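Local coordinates for Lmaj004091aaa (Leishmania major, PDB 1XTP), which probably methylates the N-terminal amino group of proteins that begin with an X-Pro-Lys motif, using S-adenosyl-L-methionine as methyl donor, at residues N23-R28 with W34-T39; K47-K52 with F205-E210; L111-Y116 with A137-G142. One frame throughout, in Å; residues are numbered along the deposited sequence.

Interaction 1 of 3, residues N23-R28 with W34-T39; sequences NGKTYR and WKAELT
Lys25 reaches Ala36 with the end of its chain, NZ lying 3.7 Å from Ala36 CB. With CG anti to the backbone N (chi1 -176°) and every later torsion extended, the lysine runs as a straight rod toward the helix.

Tyr27 makes the larger contribution. Its phenol end approaches the same methyl group, OH standing 3.6 Å from Ala36 CB, while ring atom CE1 packs against that carbon at an oblique angle. On another side the hydroxyl faces Glu37, whose carboxylate plane is turned 88° from the ring; the oxygens are too far apart to bond directly, and two waters span the gap. One accepts from Tyr27 OH at 2.6 Å, in the plane of the ring, and donates to Glu37 OE2 at 2.6 Å. The other donates to both Tyr27 OH and Glu37 OE2, by longer bonds. The carboxylate end is brought round to this side by a bend at chi2 (-73°), and the direct ionic partner of OE2 is Lys209.

The backbone of Tyr27 pairs with Gly19 of strand 19-21, and strand 26-27 is an outer strand of a small mixed sheet. Helix 30-37 follows directly and folds back over the tyrosine, whose side chain also touches Glu32 and Met33, while Glu37 at the end of the helix packs on Trp49 of helix 49-58.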
loop_
_atom_site.group_PDB
_atom_site.type_symbol
_atom_site.label_atom_id
_atom_site.label_comp_id
_atom_site.label_asym_id
_atom_site.label_seq_id
_atom_site.Cartn_x
_atom_site.Cartn_y
_atom_site.Cartn_z
ATOM N N ASN A 23 16.730 4.912 13.348
ATOM C CA ASN A 23 17.642 5.378 14.397
ATOM C C ASN A 23 18.917 4.529 14.500
ATOM O O ASN A 23 19.918 4.947 15.129
ATOM C CB ASN A 23 16.941 5.464 15.766
ATOM C CG ASN A 23 15.790 6.445 15.760
ATOM O OD1 ASN A 23 15.848 7.499 15.116
ATOM N ND2 ASN A 23 14.717 6.088 16.457
ATOM N N GLY A 24 18.862 3.348 13.887
ATOM C CA GLY A 24 19.999 2.447 13.819
ATOM C C GLY A 24 19.908 1.224 14.703
ATOM O O GLY A 24 20.867 0.487 14.831
ATOM N N LYS A 25 18.776 1.001 15.338
ATOM C CA LYS A 25 18.580 -0.250 16.076
ATOM C C LYS A 25 18.427 -1.382 15.071
ATOM O O LYS A 25 17.730 -1.245 14.059
ATOM C CB LYS A 25 17.351 -0.160 16.971
ATOM C CG LYS A 25 17.133 -1.395 17.847
ATOM C CD LYS A 25 15.854 -1.294 18.670
ATOM C CE LYS A 25 15.541 -2.637 19.312
ATOM N NZ LYS A 25 14.304 -2.619 20.146
ATOM N N THR A 26 19.079 -2.504 15.330
ATOM C CA THR A 26 19.082 -3.608 14.362
ATOM C C THR A 26 18.370 -4.806 14.934
ATOM O O THR A 26 18.244 -4.936 16.154
ATOM C CB THR A 26 20.503 -4.042 13.945
ATOM O OG1 THR A 26 21.184 -4.598 15.072
ATOM C CG2 THR A 26 21.294 -2.867 13.372
ATOM N N TYR A 27 17.892 -5.658 14.030
ATOM C CA TYR A 27 17.129 -6.842 14.371
ATOM C C TYR A 27 17.613 -8.053 13.624
ATOM O O TYR A 27 17.913 -7.984 12.446
ATOM C CB TYR A 27 15.669 -6.627 14.006
ATOM C CG TYR A 27 15.018 -5.567 14.836
ATOM C CD1 TYR A 27 14.653 -5.825 16.150
ATOM C CD2 TYR A 27 14.757 -4.301 14.313
ATOM C CE1 TYR A 27 14.045 -4.853 16.921
ATOM C CE2 TYR A 27 14.145 -3.326 15.078
ATOM C CZ TYR A 27 13.798 -3.611 16.382
ATOM O OH TYR A 27 13.179 -2.659 17.148
ATOM N N ARG A 28 17.632 -9.176 14.316
ATOM C CA ARG A 28 17.962 -10.452 13.704
ATOM C C ARG A 28 16.840 -10.982 12.797
ATOM O O ARG A 28 17.094 -11.713 11.838
ATOM C CB ARG A 28 18.254 -11.470 14.809
ATOM N N TRP A 34 8.698 -7.139 15.564
ATOM C CA TRP A 34 7.291 -6.972 15.956
ATOM C C TRP A 34 7.091 -7.104 17.472
ATOM O O TRP A 34 6.187 -6.476 18.014
ATOM C CB TRP A 34 6.359 -7.967 15.236
ATOM C CG TRP A 34 6.291 -7.793 13.742
ATOM C CD1 TRP A 34 6.569 -8.746 12.804
ATOM C CD2 TRP A 34 5.961 -6.597 13.014
ATOM N NE1 TRP A 34 6.422 -8.227 11.532
ATOM C CE2 TRP A 34 6.057 -6.908 11.633
ATOM C CE3 TRP A 34 5.625 -5.288 13.388
ATOM C CZ2 TRP A 34 5.799 -5.972 10.636
ATOM C CZ3 TRP A 34 5.374 -4.345 12.390
ATOM C CH2 TRP A 34 5.468 -4.692 11.033
ATOM N N LYS A 35 7.907 -7.919 18.152
ATOM C CA LYS A 35 7.845 -7.989 19.611
ATOM C C LYS A 35 8.270 -6.661 20.225
ATOM O O LYS A 35 7.752 -6.270 21.260
ATOM C CB LYS A 35 8.695 -9.145 20.157
ATOM C CG LYS A 35 8.005 -10.495 20.067
ATOM C CD LYS A 35 8.959 -11.673 20.265
ATOM C CE LYS A 35 9.313 -11.911 21.723
ATOM N NZ LYS A 35 10.214 -13.106 21.860
ATOM N N ALA A 36 9.195 -5.954 19.571
ATOM C CA ALA A 36 9.642 -4.636 20.050
ATOM C C ALA A 36 8.643 -3.527 19.716
ATOM O O ALA A 36 8.387 -2.631 20.526
ATOM C CB ALA A 36 11.021 -4.291 19.465
ATOM N N GLU A 37 8.074 -3.588 18.525
ATOM C CA GLU A 37 7.291 -2.489 18.010
ATOM C C GLU A 37 5.793 -2.557 18.322
ATOM O O GLU A 37 5.114 -1.536 18.199
ATOM C CB GLU A 37 7.477 -2.406 16.482
ATOM C CG GLU A 37 8.835 -1.902 16.061
ATOM C CD GLU A 37 9.033 -0.400 16.305
ATOM O OE1 GLU A 37 8.064 0.387 16.143
ATOM O OE2 GLU A 37 10.170 -0.005 16.646
ATOM N N LEU A 38 5.264 -3.738 18.651
ATOM C CA LEU A 38 3.810 -3.914 18.786
ATOM C C LEU A 38 3.371 -4.033 20.243
ATOM O O LEU A 38 2.523 -4.833 20.576
ATOM C CB LEU A 38 3.319 -5.133 17.999
ATOM C CG LEU A 38 3.591 -5.130 16.493
ATOM C CD1 LEU A 38 2.840 -6.244 15.845
ATOM C CD2 LEU A 38 3.214 -3.793 15.852
ATOM N N THR A 39 3.922 -3.193 21.094
ATOM C CA THR A 39 3.558 -3.168 22.500
ATOM C C THR A 39 2.363 -2.235 22.755
ATOM O O THR A 39 2.114 -1.271 22.018
ATOM C CB THR A 39 4.734 -2.685 23.355
ATOM O OG1 THR A 39 5.129 -1.373 22.923
ATOM C CG2 THR A 39 5.927 -3.631 23.218
HETATM O O HOH W 1 11.774 -0.861 19.254
HETATM O O HOH W 2 12.654 -0.456 15.907
#

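Interaction 2 of 3, residues K47-K52 with F205-E210; sequences KGWYGK and FLVDKE
Apolar contact between the segments rests on one pair: Trp49 CZ3 meets Val207 CG1 at 4.2 Å. The methyl group lies near the indole plane, so the six-membered ring presents its edge to the valine. The indole extends toward the strand because CG is anti to the backbone N (chi1 167°), and its NE1 is hydrogen-bonded to the carbonyl of Tyr170.

Strand 205-208 belongs to the small mixed sheet that also holds strands 19-21, 26-27 and 213-215, and helix 49-58 begins beside the strand's C-terminal end. Val207 carries the sheet side of the contact, with Met33 and Leu214 also against it.

The polar part is a meeting of two lysines. Lys52 NZ and Lys209 NZ come within 4.4 Å, a repulsion probably offset in part by Glu37, the salt-bridge partner of Lys209. A water accepts from both, at 3.0 Å from Lys52 NZ and 2.7 Å from Lys209 NZ. Bends at chi2 and chi3 fold the Lys209 chain back toward the helix, although its CB points away.

At the end of the strand, Asp208 OD1 accepts from Glu210 N at 2.8 Å, forming an Asx turn.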
loop_
_atom_site.group_PDB
_atom_site.type_symbol
_atom_site.label_atom_id
_atom_site.label_comp_id
_atom_site.label_asym_id
_atom_site.label_seq_id
_atom_site.Cartn_x
_atom_site.Cartn_y
_atom_site.Cartn_z
ATOM N N LYS A 47 2.540 5.976 21.506
ATOM C CA LYS A 47 3.184 4.699 21.784
ATOM C C LYS A 47 2.802 3.582 20.833
ATOM O O LYS A 47 3.418 2.520 20.853
ATOM C CB LYS A 47 2.837 4.274 23.201
ATOM C CG LYS A 47 3.324 5.255 24.257
ATOM C CD LYS A 47 3.203 4.661 25.637
ATOM C CE LYS A 47 3.429 5.716 26.720
ATOM N NZ LYS A 47 3.409 5.086 28.075
ATOM N N GLY A 48 1.794 3.815 20.002
ATOM C CA GLY A 48 1.161 2.759 19.255
ATOM C C GLY A 48 1.684 2.719 17.835
ATOM O O GLY A 48 1.804 3.756 17.198
ATOM N N TRP A 49 1.993 1.520 17.355
ATOM C CA TRP A 49 2.467 1.312 15.978
ATOM C C TRP A 49 1.581 2.023 14.951
ATOM O O TRP A 49 2.066 2.786 14.104
ATOM C CB TRP A 49 2.513 -0.175 15.687
ATOM C CG TRP A 49 2.673 -0.486 14.268
ATOM C CD1 TRP A 49 1.690 -0.821 13.395
ATOM C CD2 TRP A 49 3.890 -0.470 13.527
ATOM N NE1 TRP A 49 2.207 -1.000 12.147
ATOM C CE2 TRP A 49 3.562 -0.791 12.191
ATOM C CE3 TRP A 49 5.228 -0.174 13.851
ATOM C CZ2 TRP A 49 4.516 -0.858 11.187
ATOM C CZ3 TRP A 49 6.186 -0.236 12.845
ATOM C CH2 TRP A 49 5.827 -0.578 11.528
ATOM N N TYR A 50 0.274 1.763 15.033
ATOM C CA TYR A 50 -0.700 2.416 14.167
ATOM C C TYR A 50 -0.978 3.845 14.585
ATOM O O TYR A 50 -1.028 4.727 13.731
ATOM C CB TYR A 50 -2.027 1.633 14.129
ATOM C CG TYR A 50 -1.949 0.362 13.360
ATOM C CD1 TYR A 50 -1.715 0.372 11.979
ATOM C CD2 TYR A 50 -2.125 -0.859 13.986
ATOM C CE1 TYR A 50 -1.639 -0.807 11.270
ATOM C CE2 TYR A 50 -2.056 -2.041 13.288
ATOM C CZ TYR A 50 -1.807 -2.010 11.922
ATOM O OH TYR A 50 -1.743 -3.178 11.217
ATOM N N GLY A 51 -1.146 4.073 15.897
ATOM C CA GLY A 51 -1.480 5.385 16.400
ATOM C C GLY A 51 -0.474 6.467 16.054
ATOM O O GLY A 51 -0.833 7.606 15.762
ATOM N N LYS A 52 0.798 6.120 16.129
ATOM C CA LYS A 52 1.866 7.064 15.804
ATOM C C LYS A 52 1.836 7.489 14.328
ATOM O O LYS A 52 2.213 8.613 13.976
ATOM C CB LYS A 52 3.214 6.424 16.119
ATOM C CG LYS A 52 3.491 6.269 17.592
ATOM C CD LYS A 52 4.842 5.649 17.814
ATOM C CE LYS A 52 4.775 4.126 17.902
ATOM N NZ LYS A 52 6.117 3.554 18.253
ATOM N N PHE A 205 14.656 -5.256 6.032
ATOM C CA PHE A 205 13.622 -4.240 6.192
ATOM C C PHE A 205 14.183 -3.024 6.883
ATOM O O PHE A 205 15.264 -3.078 7.475
ATOM C CB PHE A 205 12.408 -4.760 6.968
ATOM C CG PHE A 205 12.704 -5.177 8.399
ATOM C CD1 PHE A 205 12.750 -4.251 9.414
ATOM C CD2 PHE A 205 12.897 -6.520 8.716
ATOM C CE1 PHE A 205 12.993 -4.640 10.720
ATOM C CE2 PHE A 205 13.154 -6.913 10.008
ATOM C CZ PHE A 205 13.212 -5.986 11.014
ATOM N N LEU A 206 13.422 -1.936 6.785
ATOM C CA LEU A 206 13.747 -0.665 7.417
ATOM C C LEU A 206 12.482 -0.112 8.036
ATOM O O LEU A 206 11.570 0.302 7.311
ATOM C CB LEU A 206 14.305 0.342 6.399
ATOM C CG LEU A 206 14.659 1.738 6.941
ATOM C CD1 LEU A 206 15.621 1.653 8.083
ATOM C CD2 LEU A 206 15.263 2.609 5.848
ATOM N N VAL A 207 12.430 -0.130 9.368
ATOM C CA VAL A 207 11.391 0.579 10.126
ATOM C C VAL A 207 11.692 2.101 10.141
ATOM O O VAL A 207 12.747 2.562 10.617
ATOM C CB VAL A 207 11.250 0.056 11.579
ATOM C CG1 VAL A 207 10.194 0.834 12.347
ATOM C CG2 VAL A 207 10.901 -1.428 11.596
ATOM N N ASP A 208 10.750 2.866 9.610
ATOM C CA ASP A 208 10.810 4.328 9.681
ATOM C C ASP A 208 10.179 4.778 11.011
ATOM O O ASP A 208 8.965 4.658 11.229
ATOM C CB ASP A 208 10.091 4.951 8.482
ATOM C CG ASP A 208 10.303 6.468 8.388
ATOM O OD1 ASP A 208 10.424 7.138 9.433
ATOM O OD2 ASP A 208 10.335 6.995 7.266
ATOM N N LYS A 209 11.022 5.280 11.904
ATOM C CA LYS A 209 10.586 5.686 13.232
ATOM C C LYS A 209 9.960 7.068 13.217
ATOM O O LYS A 209 9.506 7.533 14.242
ATOM C CB LYS A 209 11.763 5.691 14.199
ATOM C CG LYS A 209 12.425 4.310 14.376
ATOM C CD LYS A 209 11.542 3.305 15.078
ATOM C CE LYS A 209 11.310 3.629 16.551
ATOM N NZ LYS A 209 10.262 2.741 17.094
ATOM N N GLU A 210 9.941 7.736 12.077
ATOM C CA GLU A 210 9.299 9.039 12.000
ATOM C C GLU A 210 7.781 8.872 11.804
ATOM O O GLU A 210 7.004 9.401 12.590
ATOM C CB GLU A 210 9.921 9.871 10.881
ATOM C CG GLU A 210 9.762 11.380 11.095
ATOM C CD GLU A 210 10.294 12.224 9.945
ATOM O OE1 GLU A 210 11.249 11.805 9.269
ATOM O OE2 GLU A 210 9.759 13.336 9.735
HETATM O O HOH W 3 8.218 4.357 16.250
#

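Interaction 3 of 3, residues L111-Y116 with A137-G142; sequences LLTKLY and AGMPVG
The terminal methyl of Met139, a selenomethionine in this crystal, presses on a hydroxyl: CE lies only 3.2 Å from Thr113 OG1. The same methyl is 3.7 Å from Thr113 CB, and the two side chains cross at about a right angle. A bend at chi3 (72°) turns CE toward the threonine. Thr113 OG1 sits between its own backbone N and carbonyl carbon (chi1 51°), and its hydrogen bond goes to the carbonyl of Thr108, five residues back in helix 106-115.

Pro140 covers the next part of the threonine, its CG 4.1 Å from Thr113 CB and its CD near CG2. In the Rossmann-like methyltransferase fold, helix 106-115 leads into strand 118-123, and strand 141-146 lies parallel to that strand at the edge of the seven-stranded sheet; the contact therefore joins the end of the helix to the entry of the edge strand. Pro140 is the centre of an inverse gamma turn, closed by the bond from Val141 N to Met139 O.

Val141 adds a looser touch, CG2 to CG2 of Thr113 at 4.2 Å. A water ties the two backbones together, donating to Tyr116 O at 2.8 Å and to Pro140 O at 2.9 Å.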
loop_
_atom_site.group_PDB
_atom_site.type_symbol
_atom_site.label_atom_id
_atom_site.label_comp_id
_atom_site.label_asym_id
_atom_site.label_seq_id
_atom_site.Cartn_x
_atom_site.Cartn_y
_atom_site.Cartn_z
ATOM N N LEU A 111 -6.062 8.638 -12.296
ATOM C CA LEU A 111 -6.007 7.356 -12.992
ATOM C C LEU A 111 -7.328 6.621 -12.990
ATOM O O LEU A 111 -7.835 6.265 -14.039
ATOM C CB LEU A 111 -4.906 6.457 -12.406
ATOM C CG LEU A 111 -4.626 5.135 -13.151
ATOM C CD1 LEU A 111 -4.523 5.294 -14.679
ATOM C CD2 LEU A 111 -3.379 4.501 -12.613
ATOM N N LEU A 112 -7.890 6.386 -11.814
ATOM C CA LEU A 112 -8.988 5.451 -11.718
ATOM C C LEU A 112 -10.256 6.008 -12.341
ATOM O O LEU A 112 -11.021 5.248 -12.973
ATOM C CB LEU A 112 -9.197 4.999 -10.270
ATOM C CG LEU A 112 -7.945 4.425 -9.592
ATOM C CD1 LEU A 112 -8.217 4.171 -8.109
ATOM C CD2 LEU A 112 -7.450 3.162 -10.290
ATOM N N THR A 113 -10.466 7.324 -12.226
ATOM C CA THR A 113 -11.651 7.951 -12.820
ATOM C C THR A 113 -11.633 7.913 -14.367
ATOM O O THR A 113 -12.676 8.099 -15.014
ATOM C CB THR A 113 -11.880 9.401 -12.320
ATOM O OG1 THR A 113 -10.678 10.161 -12.465
ATOM C CG2 THR A 113 -12.302 9.425 -10.857
ATOM N N LYS A 114 -10.472 7.641 -14.952
ATOM C CA LYS A 114 -10.361 7.469 -16.406
ATOM C C LYS A 114 -10.593 6.036 -16.853
ATOM O O LYS A 114 -10.857 5.810 -18.028
ATOM C CB LYS A 114 -8.978 7.890 -16.896
ATOM C CG LYS A 114 -8.718 9.368 -16.800
ATOM C CD LYS A 114 -7.284 9.710 -17.188
ATOM C CE LYS A 114 -7.148 11.209 -17.427
ATOM N NZ LYS A 114 -5.772 11.621 -17.821
ATOM N N LEU A 115 -10.458 5.075 -15.936
ATOM C CA LEU A 115 -10.503 3.647 -16.271
ATOM C C LEU A 115 -11.689 2.873 -15.694
ATOM O O LEU A 115 -12.049 1.822 -16.223
ATOM C CB LEU A 115 -9.233 2.979 -15.763
ATOM C CG LEU A 115 -7.897 3.421 -16.324
ATOM C CD1 LEU A 115 -6.795 2.856 -15.500
ATOM C CD2 LEU A 115 -7.746 2.946 -17.764
ATOM N N TYR A 116 -12.266 3.352 -14.592
ATOM C CA TYR A 116 -13.335 2.627 -13.910
ATOM C C TYR A 116 -14.617 3.449 -13.840
ATOM O O TYR A 116 -14.587 4.658 -13.616
ATOM C CB TYR A 116 -12.880 2.158 -12.512
ATOM C CG TYR A 116 -11.731 1.196 -12.639
ATOM C CD1 TYR A 116 -10.419 1.666 -12.720
ATOM C CD2 TYR A 116 -11.945 -0.169 -12.748
ATOM C CE1 TYR A 116 -9.373 0.830 -12.881
ATOM C CE2 TYR A 116 -10.879 -1.041 -12.914
ATOM C CZ TYR A 116 -9.596 -0.532 -12.992
ATOM O OH TYR A 116 -8.533 -1.373 -13.163
ATOM N N ALA A 137 -14.949 16.342 -6.628
ATOM C CA ALA A 137 -16.326 16.774 -6.848
ATOM C C ALA A 137 -16.715 16.689 -8.330
ATOM O O ALA A 137 -15.976 17.141 -9.203
ATOM C CB ALA A 137 -16.522 18.166 -6.329
ATOM N N GLY A 138 -17.879 16.102 -8.600
ATOM C CA GLY A 138 -18.353 15.880 -9.977
ATOM C C GLY A 138 -17.590 14.833 -10.783
ATOM O O GLY A 138 -17.474 14.944 -12.017
HETATM N N MSE A 139 -17.073 13.813 -10.106
HETATM C CA MSE A 139 -16.339 12.747 -10.772
HETATM C C MSE A 139 -17.001 11.412 -10.424
HETATM O O MSE A 139 -17.765 11.343 -9.436
HETATM C CB MSE A 139 -14.870 12.778 -10.345
HETATM C CG MSE A 139 -14.236 14.103 -10.569
HETATM SE SE MSE A 139 -12.292 14.094 -10.422
HETATM C CE MSE A 139 -11.855 13.135 -12.075
ATOM N N PRO A 140 -16.750 10.358 -11.240
ATOM C CA PRO A 140 -17.365 9.035 -10.997
ATOM C C PRO A 140 -16.856 8.319 -9.743
ATOM O O PRO A 140 -16.285 7.232 -9.814
ATOM C CB PRO A 140 -17.033 8.255 -12.265
ATOM C CG PRO A 140 -15.871 8.931 -12.856
ATOM C CD PRO A 140 -15.930 10.360 -12.467
ATOM N N VAL A 141 -17.094 8.931 -8.596
ATOM C CA VAL A 141 -16.635 8.397 -7.316
ATOM C C VAL A 141 -17.861 7.938 -6.525
ATOM O O VAL A 141 -18.948 8.506 -6.669
ATOM C CB VAL A 141 -15.787 9.459 -6.567
ATOM C CG1 VAL A 141 -15.415 9.004 -5.151
ATOM C CG2 VAL A 141 -14.550 9.753 -7.374
ATOM N N GLY A 142 -17.688 6.887 -5.729
ATOM C CA GLY A 142 -18.780 6.296 -4.963
ATOM C C GLY A 142 -18.688 6.663 -3.494
ATOM O O GLY A 142 -18.987 7.795 -3.111
HETATM O O HOH W 4 -14.063 6.068 -11.293
#

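How the interactions relate
Interactions 1 and 2 adjoin, their centres 10 Å apart, and are joined by the salt bridge from Glu37 OE2 to Lys209 NZ at 2.8 Å. Packing reinforces the joint: Leu38 CD2 meets Trp49 CB, and helices 30-37 and 49-58 touch where Glu37 OE1 lies 3.7 Å from Trp49 CE3. Interaction 3 stands on the opposite side of the chain's centre, its centre about 32 Å from that of interaction 2 and 40 Å from that of interaction 1, yet in sequence it nests within the loop closed by interaction 2. The bound S-adenosyl-L-homoselenocysteine lies about 7 Å from the side chain of Trp49, 13 Å from that of Thr113 and 14 Å from that of Glu37.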